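Long-range contacts in nisin leader peptide-processing serine protease NisP (Lactococcus lactis subsp. lactis, PDB 4MZD), which probably acts as a subtilisin-like serine endopeptidase that removes the leader peptide from the precursor of the antibiotic nisin: residues I94-D100 / N198-S204; G153-A157 / G167-N171. All blocks are in the same frame, centred on the assembly; numbering follows the deposited sequence.

Contact 1: residues I94-D100 / N198-S204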
loop_
_atom_site.group_PDB
_atom_site.type_symbol
_atom_site.label_atom_id
_atom_site.label_comp_id
_atom_site.label_asym_id
_atom_site.label_seq_id
_atom_site.Cartn_x
_atom_site.Cartn_y
_atom_site.Cartn_z
ATOM N N ILE A 94 4.027 -18.407 -5.710
ATOM C CA ILE A 94 3.391 -17.096 -5.662
ATOM C C ILE A 94 4.306 -16.108 -4.945
ATOM O O ILE A 94 5.017 -16.474 -4.006
ATOM C CB ILE A 94 2.024 -17.202 -4.931
ATOM C CG1 ILE A 94 1.305 -15.857 -4.876
ATOM C CG2 ILE A 94 2.194 -17.757 -3.516
ATOM C CD1 ILE A 94 0.922 -15.309 -6.226
ATOM N N SER A 95 4.296 -14.856 -5.391
ATOM C CA SER A 95 4.999 -13.818 -4.652
ATOM C C SER A 95 4.314 -12.478 -4.796
ATOM O O SER A 95 3.580 -12.232 -5.755
ATOM C CB SER A 95 6.451 -13.696 -5.106
ATOM O OG SER A 95 6.515 -13.335 -6.473
ATOM N N VAL A 96 4.568 -11.618 -3.820
ATOM C CA VAL A 96 4.150 -10.228 -3.887
ATOM C C VAL A 96 5.384 -9.359 -4.084
ATOM O O VAL A 96 6.375 -9.497 -3.354
ATOM C CB VAL A 96 3.419 -9.784 -2.601
ATOM C CG1 VAL A 96 2.991 -8.333 -2.708
ATOM C CG2 VAL A 96 2.210 -10.688 -2.329
ATOM N N GLY A 97 5.333 -8.475 -5.076
ATOM C CA GLY A 97 6.388 -7.499 -5.256
ATOM C C GLY A 97 6.051 -6.240 -4.483
ATOM O O GLY A 97 4.995 -5.648 -4.698
ATOM N N ILE A 98 6.932 -5.837 -3.573
ATOM C CA ILE A 98 6.665 -4.701 -2.706
ATOM C C ILE A 98 7.450 -3.488 -3.187
ATOM O O ILE A 98 8.685 -3.480 -3.137
ATOM C CB ILE A 98 7.029 -4.986 -1.239
ATOM C CG1 ILE A 98 6.432 -6.311 -0.760
ATOM C CG2 ILE A 98 6.553 -3.834 -0.351
ATOM C CD1 ILE A 98 6.878 -6.675 0.647
ATOM N N ILE A 99 6.730 -2.480 -3.668
ATOM C CA ILE A 99 7.339 -1.260 -4.184
ATOM C C ILE A 99 7.246 -0.219 -3.072
ATOM O O ILE A 99 6.176 0.324 -2.795
ATOM C CB ILE A 99 6.615 -0.800 -5.456
ATOM C CG1 ILE A 99 6.759 -1.874 -6.545
ATOM C CG2 ILE A 99 7.162 0.536 -5.926
ATOM C CD1 ILE A 99 6.059 -1.548 -7.866
ATOM N N ASP A 100 8.364 0.017 -2.393
ATOM C CA ASP A 100 8.327 0.766 -1.146
ATOM C C ASP A 100 9.743 1.201 -0.774
ATOM O O ASP A 100 10.592 1.358 -1.654
ATOM C CB ASP A 100 7.644 -0.068 -0.046
ATOM C CG ASP A 100 6.895 0.788 0.954
ATOM O OD1 ASP A 100 7.569 1.509 1.714
ATOM O OD2 ASP A 100 5.646 0.719 0.991
ATOM N N ASN A 198 6.123 -11.396 -10.302
ATOM C CA ASN A 198 5.256 -11.152 -9.158
ATOM C C ASN A 198 3.835 -10.933 -9.632
ATOM O O ASN A 198 3.538 -9.904 -10.240
ATOM C CB ASN A 198 5.701 -9.905 -8.401
ATOM C CG ASN A 198 7.075 -10.053 -7.807
ATOM O OD1 ASN A 198 7.254 -10.726 -6.791
ATOM N ND2 ASN A 198 8.060 -9.435 -8.442
ATOM N N LYS A 199 2.935 -11.860 -9.336
ATOM C CA LYS A 199 1.581 -11.718 -9.852
ATOM C C LYS A 199 0.739 -10.701 -9.080
ATOM O O LYS A 199 -0.307 -10.274 -9.575
ATOM C CB LYS A 199 0.890 -13.072 -9.955
ATOM C CG LYS A 199 1.586 -14.016 -10.944
ATOM C CD LYS A 199 1.833 -13.369 -12.319
ATOM C CE LYS A 199 2.728 -14.242 -13.207
ATOM N NZ LYS A 199 3.038 -13.615 -14.536
ATOM N N VAL A 200 1.198 -10.312 -7.890
ATOM C CA VAL A 200 0.593 -9.231 -7.124
ATOM C C VAL A 200 1.688 -8.222 -6.799
ATOM O O VAL A 200 2.781 -8.601 -6.382
ATOM C CB VAL A 200 -0.066 -9.749 -5.824
ATOM C CG1 VAL A 200 -0.696 -8.600 -5.048
ATOM C CG2 VAL A 200 -1.094 -10.843 -6.137
ATOM N N ILE A 201 1.390 -6.943 -7.028
ATOM C CA ILE A 201 2.340 -5.854 -6.831
ATOM C C ILE A 201 1.704 -4.839 -5.884
ATOM O O ILE A 201 0.618 -4.324 -6.154
ATOM C CB ILE A 201 2.689 -5.194 -8.190
ATOM C CG1 ILE A 201 3.361 -6.211 -9.124
ATOM C CG2 ILE A 201 3.573 -3.981 -7.998
ATOM C CD1 ILE A 201 3.531 -5.735 -10.557
ATOM N N ASN A 202 2.381 -4.572 -4.767
ATOM C CA ASN A 202 1.874 -3.703 -3.709
ATOM C C ASN A 202 2.526 -2.333 -3.771
ATOM O O ASN A 202 3.757 -2.236 -3.712
ATOM C CB ASN A 202 2.175 -4.346 -2.345
ATOM C CG ASN A 202 1.551 -3.588 -1.181
ATOM O OD1 ASN A 202 0.458 -3.926 -0.732
ATOM N ND2 ASN A 202 2.226 -2.548 -0.704
ATOM N N ILE A 203 1.708 -1.286 -3.871
ATOM C CA ILE A 203 2.210 0.087 -3.900
ATOM C C ILE A 203 1.545 0.920 -2.791
ATOM O O ILE A 203 0.463 1.497 -2.966
ATOM C CB ILE A 203 2.002 0.760 -5.275
ATOM C CG1 ILE A 203 2.488 -0.154 -6.404
ATOM C CG2 ILE A 203 2.715 2.109 -5.308
ATOM C CD1 ILE A 203 2.397 0.487 -7.760
ATOM N N SER A 204 2.208 0.988 -1.640
ATOM C CA SER A 204 1.713 1.737 -0.486
ATOM C C SER A 204 2.219 3.186 -0.490
ATOM O O SER A 204 2.729 3.688 0.514
ATOM C CB SER A 204 2.121 1.028 0.807
ATOM O OG SER A 204 1.369 -0.165 0.975
HETATM O O HOH W 1 3.658 -14.573 -8.311
HETATM O O HOH W 2 4.405 -0.703 -1.007
#

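Contact 2: residues G153-A157 / G167-N171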
loop_
_atom_site.group_PDB
_atom_site.type_symbol
_atom_site.label_atom_id
_atom_site.label_comp_id
_atom_site.label_asym_id
_atom_site.label_seq_id
_atom_site.Cartn_x
_atom_site.Cartn_y
_atom_site.Cartn_z
ATOM N N GLY A 153 5.738 -6.662 6.768
ATOM C CA GLY A 153 5.222 -7.468 7.858
ATOM C C GLY A 153 3.734 -7.744 7.717
ATOM O O GLY A 153 3.265 -8.843 8.043
ATOM N N GLN A 154 2.986 -6.754 7.232
ATOM C CA GLN A 154 1.553 -6.926 7.045
ATOM C C GLN A 154 1.232 -8.009 6.023
ATOM O O GLN A 154 0.180 -8.650 6.104
ATOM C CB GLN A 154 0.903 -5.608 6.619
ATOM C CG GLN A 154 0.981 -4.547 7.688
ATOM C CD GLN A 154 0.187 -4.944 8.896
ATOM O OE1 GLN A 154 -1.037 -5.012 8.837
ATOM N NE2 GLN A 154 0.881 -5.276 9.990
ATOM N N ILE A 155 2.114 -8.188 5.041
ATOM C CA ILE A 155 1.925 -9.231 4.052
ATOM C C ILE A 155 2.313 -10.605 4.595
ATOM O O ILE A 155 1.536 -11.555 4.481
ATOM C CB ILE A 155 2.749 -8.965 2.768
ATOM C CG1 ILE A 155 2.420 -7.584 2.197
ATOM C CG2 ILE A 155 2.484 -10.039 1.727
ATOM C CD1 ILE A 155 3.266 -7.186 1.015
ATOM N N THR A 156 3.511 -10.709 5.175
ATOM C CA THR A 156 4.178 -11.999 5.266
ATOM C C THR A 156 4.790 -12.349 6.621
ATOM O O THR A 156 5.361 -13.428 6.758
ATOM C CB THR A 156 5.268 -12.097 4.172
ATOM O OG1 THR A 156 5.666 -13.454 4.019
ATOM C CG2 THR A 156 6.494 -11.236 4.506
ATOM N N ALA A 157 4.705 -11.475 7.621
ATOM C CA ALA A 157 5.346 -11.799 8.897
ATOM C C ALA A 157 4.931 -13.185 9.362
ATOM O O ALA A 157 3.758 -13.565 9.298
ATOM C CB ALA A 157 5.034 -10.769 9.957
ATOM N N GLY A 167 4.662 -16.016 5.704
ATOM C CA GLY A 167 5.689 -16.717 4.968
ATOM C C GLY A 167 5.572 -16.667 3.452
ATOM O O GLY A 167 6.432 -17.205 2.756
ATOM N N ILE A 168 4.531 -16.030 2.918
ATOM C CA ILE A 168 4.420 -15.910 1.469
ATOM C C ILE A 168 5.625 -15.145 0.921
ATOM O O ILE A 168 6.125 -14.210 1.541
ATOM C CB ILE A 168 3.072 -15.272 1.048
ATOM C CG1 ILE A 168 2.699 -15.666 -0.378
ATOM C CG2 ILE A 168 3.089 -13.756 1.239
ATOM C CD1 ILE A 168 1.229 -15.433 -0.681
ATOM N N THR A 169 6.107 -15.546 -0.245
ATOM C CA THR A 169 7.312 -14.948 -0.800
ATOM C C THR A 169 7.091 -13.484 -1.152
ATOM O O THR A 169 6.084 -13.127 -1.773
ATOM C CB THR A 169 7.778 -15.724 -2.042
ATOM O OG1 THR A 169 7.998 -17.090 -1.674
ATOM C CG2 THR A 169 9.070 -15.154 -2.588
ATOM N N VAL A 170 8.030 -12.641 -0.736
ATOM C CA VAL A 170 8.024 -11.236 -1.129
ATOM C C VAL A 170 9.331 -10.864 -1.817
ATOM O O VAL A 170 10.421 -11.276 -1.387
ATOM C CB VAL A 170 7.754 -10.291 0.063
ATOM C CG1 VAL A 170 6.372 -10.555 0.620
ATOM C CG2 VAL A 170 8.819 -10.425 1.138
ATOM N N ASN A 171 9.202 -10.101 -2.900
ATOM C CA ASN A 171 10.336 -9.557 -3.626
ATOM C C ASN A 171 10.311 -8.040 -3.479
ATOM O O ASN A 171 9.235 -7.455 -3.378
ATOM C CB ASN A 171 10.286 -9.995 -5.088
ATOM C CG ASN A 171 10.514 -11.487 -5.247
ATOM O OD1 ASN A 171 11.496 -12.031 -4.750
ATOM N ND2 ASN A 171 9.593 -12.154 -5.916
#

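Contact 1: residues I94-D100 / N198-S204
V96, G97 and I98 pair in parallel with V200, I201 and N202, a buried two-strand contact in the central sheet of the subtilisin-like fold; the short strand axes come within 4.6 Å at 25°. Three backbone bonds fix the register: G97 N to V200 O, N202 N to G97 O (2.8 Å) and I99 N to N202 O. V96 CA-H and I201 CA-H add C-H...O contacts to V200 O and G97 O. On the face carrying I99, I201 and I203, I99 CD1 presses on I201 CG2 at 3.5 Å, tighter than usual, while I99 and I203 lie side by side; helix 183-195 packs over this face. The other face carries V96, V200 and N202, whose amide OD1 is bonded to S360 OG.

At the start of strand 95-100, S95 OG donates to N198 OD1 at 2.7 Å from 42° above the carbonyl plane; chi1 of 62° sets this hydroxyl between its own backbone N and carbonyl carbon. A water bridges S95 N and K199 N.

At the other end sits D100, predicted to belong to the charge relay with H147, which D100 OD1 binds through ND1, and S353. A second water accepts from S204 N and N202 ND2, and lies 2.7 Å from D100 OD2. S204 OG, hydrogen-bonded to S353 O, also accepts from N202 ND2 at 3.0 Å, close to the amide plane.

Contact 2: residues G153-A157 / G167-N171
T156 makes both hydrogen bonds that join the C-terminal end of helix 147-156, which carries H147 of the predicted charge relay, to the G167-I168 turn leading into strand 169-174 in the central sheet of the subtilisin-like fold. Its backbone O accepts from G167 N at 2.9 Å; at 175° the N-H...O bond is almost straight, although the donor is tilted 29° from the carbonyl plane. The side-chain OG1 donates to I168 O at 2.6 Å, in the carbonyl plane and on a lone pair. A chi1 of -164° swings OG1 away from the backbone N of T156 and out to that carbonyl, and S113 OG gives the same hydroxyl a further hydrogen-bond partner.

Other backbone groups nearby are also paired: A157 N donates to G153 O at the last turn of the helix, Q154 pairs with V164, I155 with A165 and V170 with S113. The positive phi of G167 is consistent with the turn that brings its N-H and the carbonyl of I168 to T156.

Beside the polar pair, the side chains of I155 and I168 lie at a slant, with I155 CG2 3.8 Å from I168 CG2, while T156 CG2 and V170 CG1 meet tip to tip at 3.9 Å. Through its carbonyl and hydroxyl, one threonine thus occupies a donor and an acceptor of the incoming turn, anchoring the helix end to the strand entry.

In the fold
Both contacts are buried, yet contact 1 lies nearer the middle, its centre about 9 Å from that of the chain against 13 Å for contact 2, and buries 570 rather than 235 Å². They share a sheet: strand 95-100 lies between the strands carrying 198-204 and 167-171, and contact 2 is nested within the chain loop closed by contact 1. Contact 1 is strand to strand, with regular backbone bonding and two bridging waters; in contact 2 both hydrogen bonds come from one threonine, beside apolar packing of I155. N171 links them through two hydrogen bonds, its O accepting from I98 N and its ND2 donating to N198 OD1. Helix 147-156 also carries H147, partner of D100.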